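Local atomic coordinates of prolyl oligopeptidase (Novosphingobium capsulatum, PDB entry 1YR2), a protein that probably hydrolyses oligopeptides on the carboxyl side of proline, and less readily of alanine, as a serine protease of the prolyl oligopeptidase family. Residues D141-V144 against G145-G148. Numbering follows the deposited sequence.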
loop_
_atom_site.group_PDB
_atom_site.type_symbol
_atom_site.label_atom_id
_atom_site.label_comp_id
_atom_site.label_asym_id
_atom_site.label_seq_id
_atom_site.Cartn_x
_atom_site.Cartn_y
_atom_site.Cartn_z
ATOM N N ASP A 141 31.624 8.792 -4.943
ATOM C CA ASP A 141 32.087 8.560 -6.306
ATOM C C ASP A 141 32.367 7.071 -6.651
ATOM O O ASP A 141 32.938 6.789 -7.698
ATOM C CB ASP A 141 33.383 9.343 -6.499
ATOM C CG ASP A 141 34.513 8.799 -5.625
ATOM O OD1 ASP A 141 34.474 9.029 -4.387
ATOM O OD2 ASP A 141 35.453 8.107 -6.060
ATOM N N ALA A 142 32.006 6.122 -5.787
ATOM C CA ALA A 142 32.216 4.705 -6.115
ATOM C C ALA A 142 31.259 4.352 -7.225
ATOM O O ALA A 142 30.138 4.822 -7.210
ATOM C CB ALA A 142 31.933 3.814 -4.938
ATOM N N PRO A 143 31.671 3.511 -8.163
ATOM C CA PRO A 143 30.766 3.104 -9.262
ATOM C C PRO A 143 29.474 2.469 -8.737
ATOM O O PRO A 143 29.487 1.735 -7.747
ATOM C CB PRO A 143 31.607 2.064 -10.049
ATOM C CG PRO A 143 33.050 2.345 -9.680
ATOM C CD PRO A 143 33.038 2.943 -8.322
ATOM N N VAL A 144 28.354 2.793 -9.362
ATOM C CA VAL A 144 27.110 2.078 -9.077
ATOM C C VAL A 144 27.343 0.594 -9.276
ATOM O O VAL A 144 27.927 0.179 -10.289
ATOM C CB VAL A 144 25.999 2.590 -10.005
ATOM C CG1 VAL A 144 24.726 1.754 -9.855
ATOM C CG2 VAL A 144 25.730 4.065 -9.721
ATOM N N GLY A 145 26.931 -0.207 -8.300
ATOM C CA GLY A 145 27.178 -1.626 -8.316
ATOM C C GLY A 145 28.371 -2.064 -7.477
ATOM O O GLY A 145 28.604 -3.222 -7.389
ATOM N N THR A 146 29.111 -1.141 -6.871
ATOM C CA THR A 146 30.195 -1.464 -5.949
ATOM C C THR A 146 29.580 -1.888 -4.652
ATOM O O THR A 146 28.783 -1.138 -4.133
ATOM C CB THR A 146 30.995 -0.169 -5.620
ATOM O OG1 THR A 146 31.528 0.391 -6.809
ATOM C CG2 THR A 146 32.230 -0.454 -4.666
ATOM N N LYS A 147 29.948 -3.047 -4.108
ATOM C CA LYS A 147 29.454 -3.466 -2.776
ATOM C C LYS A 147 29.811 -2.451 -1.672
ATOM O O LYS A 147 30.972 -2.060 -1.487
ATOM C CB LYS A 147 29.969 -4.875 -2.407
ATOM C CG LYS A 147 29.454 -5.400 -1.092
ATOM C CD LYS A 147 27.957 -5.632 -1.106
ATOM C CE LYS A 147 27.443 -6.139 0.261
ATOM N NZ LYS A 147 25.981 -6.502 0.210
ATOM N N GLY A 148 28.795 -2.013 -0.953
ATOM C CA GLY A 148 29.003 -1.087 0.139
ATOM C C GLY A 148 29.547 -1.767 1.375
ATOM O O GLY A 148 29.424 -2.957 1.502
#
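T146 grips the carbonyl oxygen of P143 twice, once with its backbone and once with its side chain. The amide N of T146 lies 3.0 Å from P143 O, with an N-H...O angle of 151°, while T146 OG1 donates its proton to the same oxygen at 2.6 Å. The hydroxyl stands closer to the carbonyl plane than the amide does, tilted from it by 18°. With OG1 anti to its own carbonyl carbon and beside the backbone N (chi1 -59°), hydroxyl and amide converge on one acceptor. The same rotation brings OG1 against the proline ring, 3.3 Å from P143 CD, and A142 CB lies beside it, 3.9 Å from OG1. This compact corner is a type II beta turn, P143 to T146, in the connection between strands 134-139 and 149-152 of one antiparallel blade of the beta-propeller domain. At its third position G145 has a positive phi, where a CB would collide with V144 O. A valine at T146 would probably keep the amide bond of the turn but leave P143 O without its second donor, loosening the hold on the proline corner. V144 and G145, by contrast, are exposed, and the bond from CA to CB of V144 points away from 145-148. Its CB and CG1 come near only G145 N, the amide that follows in the chain (CG1 at 3.3 Å); the side chain touches the loop at W447 and E448 instead, and the carboxylate of E448 accepts a hydrogen bond from G145 N. Beyond the turn, T146 O accepts a hydrogen bond from R138 NH1, and the solvent-exposed K147 makes a cation-pi contact with W125.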